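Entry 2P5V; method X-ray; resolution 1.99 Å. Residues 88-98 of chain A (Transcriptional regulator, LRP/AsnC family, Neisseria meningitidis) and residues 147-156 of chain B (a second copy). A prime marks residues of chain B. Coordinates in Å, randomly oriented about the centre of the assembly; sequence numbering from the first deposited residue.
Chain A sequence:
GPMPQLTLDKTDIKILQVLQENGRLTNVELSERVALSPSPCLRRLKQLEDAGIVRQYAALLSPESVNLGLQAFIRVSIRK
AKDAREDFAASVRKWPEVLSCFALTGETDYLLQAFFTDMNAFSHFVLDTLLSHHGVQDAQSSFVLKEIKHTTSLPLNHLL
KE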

# COMPACT_ATOMS: atom_id res chain seq x y z
N PHE A 88 18.55 -13.91 13.01
CA PHE A 88 18.75 -12.90 11.98
C PHE A 88 19.79 -11.89 12.42
O PHE A 88 20.67 -11.54 11.65
N ALA A 89 19.69 -11.42 13.67
CA ALA A 89 20.62 -10.41 14.20
C ALA A 89 22.03 -10.94 14.17
O ALA A 89 22.95 -10.25 13.75
N ALA A 90 22.20 -12.19 14.61
CA ALA A 90 23.50 -12.84 14.64
C ALA A 90 24.10 -12.96 13.24
O ALA A 90 25.30 -12.74 13.05
N SER A 91 23.26 -13.26 12.25
CA SER A 91 23.72 -13.43 10.88
C SER A 91 24.09 -12.09 10.26
O SER A 91 25.19 -11.96 9.73
N VAL A 92 23.20 -11.11 10.36
CA VAL A 92 23.47 -9.75 9.88
C VAL A 92 24.82 -9.19 10.36
O VAL A 92 25.54 -8.54 9.60
N ARG A 93 25.16 -9.47 11.62
CA ARG A 93 26.40 -8.97 12.19
C ARG A 93 27.65 -9.59 11.55
O ARG A 93 28.74 -9.04 11.65
N LYS A 94 27.48 -10.74 10.91
CA LYS A 94 28.57 -11.43 10.22
C LYS A 94 28.52 -11.26 8.69
O LYS A 94 29.31 -11.87 7.99
N TRP A 95 27.61 -10.44 8.18
CA TRP A 95 27.55 -10.10 6.76
C TRP A 95 28.25 -8.76 6.47
O TRP A 95 27.70 -7.70 6.79
N PRO A 96 29.47 -8.80 5.89
CA PRO A 96 30.28 -7.60 5.70
C PRO A 96 29.68 -6.53 4.79
O PRO A 96 29.89 -5.34 5.01
N GLU A 97 28.91 -6.95 3.79
CA GLU A 97 28.23 -6.00 2.91
C GLU A 97 27.22 -5.14 3.63
O GLU A 97 26.90 -4.05 3.17
N VAL A 98 26.72 -5.63 4.77
CA VAL A 98 25.71 -4.92 5.54
C VAL A 98 26.38 -4.09 6.63
O VAL A 98 26.98 -4.65 7.54
N GLU B 147 19.11 -0.97 17.48
CA GLU B 147 20.23 -1.04 16.56
C GLU B 147 20.86 -2.44 16.63
O GLU B 147 21.37 -2.84 17.66
N ILE B 148 20.81 -3.18 15.52
CA ILE B 148 21.36 -4.54 15.45
C ILE B 148 22.84 -4.48 15.08
O ILE B 148 23.65 -5.26 15.56
N LYS B 149 23.17 -3.53 14.21
CA LYS B 149 24.50 -3.36 13.66
C LYS B 149 24.58 -1.92 13.19
O LYS B 149 23.64 -1.39 12.61
N HIS B 150 25.71 -1.29 13.45
CA HIS B 150 25.98 -0.02 12.84
C HIS B 150 27.47 0.23 12.76
O HIS B 150 28.11 0.54 13.77
N THR B 151 28.00 0.10 11.55
CA THR B 151 29.41 0.33 11.30
C THR B 151 29.54 1.25 10.09
O THR B 151 28.61 1.40 9.29
N THR B 152 30.70 1.90 10.00
CA THR B 152 31.07 2.72 8.85
C THR B 152 32.08 1.99 7.93
O THR B 152 32.37 2.46 6.83
N SER B 153 32.58 0.84 8.37
CA SER B 153 33.52 0.04 7.59
C SER B 153 32.88 -0.53 6.34
O SER B 153 31.90 -1.26 6.42
N LEU B 154 33.45 -0.20 5.18
CA LEU B 154 33.04 -0.79 3.92
C LEU B 154 33.70 -2.16 3.77
O LEU B 154 34.84 -2.35 4.21
N PRO B 155 33.00 -3.13 3.16
CA PRO B 155 33.65 -4.40 2.85
C PRO B 155 34.71 -4.20 1.76
O PRO B 155 34.45 -3.49 0.80
N LEU B 156 35.89 -4.81 1.91
CA LEU B 156 37.01 -4.56 0.98
C LEU B 156 37.55 -5.81 0.28
O LEU B 156 38.24 -5.69 -0.73

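The contact between the two stretches is built around Lys149′, which covers more surface than any other residue here, with Ile148′ and Pro155′ adding apolar patches. Together the stretches bury 449 Å², summed over both sides.

The CA-to-CB bond of Lys149′ points toward chain A, and all four chi angles are t, so the side chain is fully extended. This delivers its ammonium group to the segment Val92 to Val98, where two consecutive type I turns, Val92 to Trp95 and Trp95 to Val98, bring several carbonyl oxygens close together. Lys149′ NZ donates hydrogen bonds to Val92 O at 2.8 Å and to Val98 O at 2.7 Å; Trp95 O also lies 2.7 Å from Lys149′ NZ. A further bond from Lys149′ NZ, 3.0 Å long, goes to water 1, which in turn donates to Arg93 O, also at 3.0 Å. The positive charge is thus met by main-chain oxygens and water, with no carboxylate of either stretch among its bonded partners. The aliphatic part of the chain is used as well: Lys149′ CD packs 4.1 Å from CG1 of Val92, a t rotamer whose CA-to-CB bond points toward chain B.

Ile148′, with chi1 and chi2 both m, also has its CA-to-CB bond pointing toward the other chain and sets its CG2 methyl against the helix. Ile148′ CG2 lies 3.8 Å from Ala89 CB and 4.4 Å from Val92 CB. The same Ile148′ CG2 methyl also lies 3.8 Å from Ala89 CA, so it packs against the helix backbone as well as the side chain. Arg93, whose first three chi angles are m, t and m, runs past the Ile148′ backbone, placing its CG 3.6 Å from Ile148′ O. That carbonyl accepts a 2.8 Å hydrogen bond from water 2, which is joined to Arg93 NE by a weak bond of 2.9 Å. Water 2 therefore links a side chain of chain A to the backbone of chain B.

Farther along, the CA-to-CB bond of Pro155′ points toward chain A, and its C-gamma endo ring packs on the second turn. Its CB is 4.1 Å from CB of Pro96, a C-gamma exo proline, while Pro155′ CD approaches Pro96 O at 3.7 Å and Pro155′ CG reaches Glu97 CA at 3.9 Å. The CA-to-CB bond of Glu97 points away, with chi1 p, and its backbone meets the proline. Water 3 completes this end of the contact, donating to Pro96 O at 2.6 Å and to Ser153′ O at 2.9 Å.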

# COMPACT_ATOMS: atom_id res chain seq x y z
CB PHE A 88 17.45 -12.19 11.63
CG PHE A 88 17.61 -11.17 10.54
CD1 PHE A 88 17.93 -11.56 9.25
CD2 PHE A 88 17.46 -9.81 10.81
CE1 PHE A 88 18.07 -10.63 8.23
CE2 PHE A 88 17.61 -8.86 9.78
CZ PHE A 88 17.91 -9.27 8.50
CB ALA A 89 20.25 -9.99 15.62
CB ALA A 90 23.40 -14.21 15.31
CB SER A 91 22.66 -14.15 10.04
OG SER A 91 22.54 -15.51 10.45
CB VAL A 92 22.35 -8.74 10.31
CG1 VAL A 92 22.68 -7.32 9.82
CG2 VAL A 92 21.01 -9.16 9.74
CB ARG A 93 26.40 -9.19 13.72
CG ARG A 93 25.55 -8.16 14.47
CD ARG A 93 25.73 -8.22 15.99
NE ARG A 93 25.01 -9.33 16.62
CZ ARG A 93 25.55 -10.49 17.01
NH1 ARG A 93 26.85 -10.73 16.83
NH2 ARG A 93 24.79 -11.42 17.57
CB LYS A 94 28.55 -12.92 10.58
CG LYS A 94 28.73 -13.21 12.07
CD LYS A 94 30.14 -12.90 12.57
CE LYS A 94 30.21 -13.03 14.09
NZ LYS A 94 31.60 -12.97 14.60
CB TRP A 95 26.10 -10.05 6.28
CG TRP A 95 25.33 -11.34 6.36
CD1 TRP A 95 25.84 -12.63 6.36
CD2 TRP A 95 23.91 -11.48 6.38
NE1 TRP A 95 24.81 -13.54 6.41
CE2 TRP A 95 23.62 -12.87 6.43
CE3 TRP A 95 22.84 -10.57 6.40
CZ2 TRP A 95 22.30 -13.36 6.48
CZ3 TRP A 95 21.54 -11.05 6.45
CH2 TRP A 95 21.29 -12.44 6.50
CB PRO A 96 31.59 -8.14 5.10
CG PRO A 96 31.62 -9.57 5.41
CD PRO A 96 30.18 -10.01 5.42
CB GLU A 97 27.55 -6.68 1.70
CG GLU A 97 26.70 -7.89 2.04
CD GLU A 97 27.53 -9.17 2.03
OE1 GLU A 97 27.85 -9.67 0.93
OE2 GLU A 97 27.86 -9.65 3.13
CB VAL A 98 24.71 -5.90 6.19
CG1 VAL A 98 23.74 -5.17 7.07
CG2 VAL A 98 23.98 -6.75 5.12
CB GLU B 147 21.26 0.02 16.94
CG GLU B 147 22.63 -0.23 16.37
CD GLU B 147 23.61 0.89 16.65
OE1 GLU B 147 23.28 2.07 16.37
OE2 GLU B 147 24.72 0.57 17.15
CB ILE B 148 20.61 -5.40 14.38
CG1 ILE B 148 19.15 -5.65 14.80
CG2 ILE B 148 21.36 -6.73 14.09
CD1 ILE B 148 18.94 -6.06 16.22
CB LYS B 149 24.69 -4.27 12.46
CG LYS B 149 26.11 -4.30 11.89
CD LYS B 149 26.18 -5.30 10.75
CE LYS B 149 27.60 -5.66 10.37
NZ LYS B 149 27.62 -6.66 9.27
CB HIS B 150 25.32 1.12 13.59
CG HIS B 150 25.68 2.46 13.05
ND1 HIS B 150 25.43 2.82 11.75
CD2 HIS B 150 26.31 3.51 13.62
CE1 HIS B 150 25.88 4.05 11.54
NE2 HIS B 150 26.42 4.49 12.66
CB THR B 151 30.18 -1.00 11.10
OG1 THR B 151 31.58 -0.74 10.93
CG2 THR B 151 29.67 -1.75 9.90
CB THR B 152 31.64 4.08 9.31
OG1 THR B 152 32.73 3.88 10.22
CG2 THR B 152 30.55 4.89 10.01
CB SER B 153 34.06 -1.13 8.41
OG SER B 153 34.95 -0.69 9.42
CB LEU B 154 33.47 0.10 2.77
CG LEU B 154 32.84 1.49 2.70
CD1 LEU B 154 33.37 2.21 1.49
CD2 LEU B 154 31.33 1.36 2.64
CB PRO B 155 32.51 -5.25 2.31
CG PRO B 155 31.56 -4.25 1.73
CD PRO B 155 31.60 -3.10 2.68
CB LEU B 156 38.17 -3.85 1.70
CG LEU B 156 37.83 -2.48 2.31
CD1 LEU B 156 39.04 -1.86 2.98
CD2 LEU B 156 37.25 -1.51 1.29
O HOH W 1 30.35 -7.76 9.51
O HOH W 2 23.01 -7.30 17.37
O HOH W 3 31.68 -4.19 6.56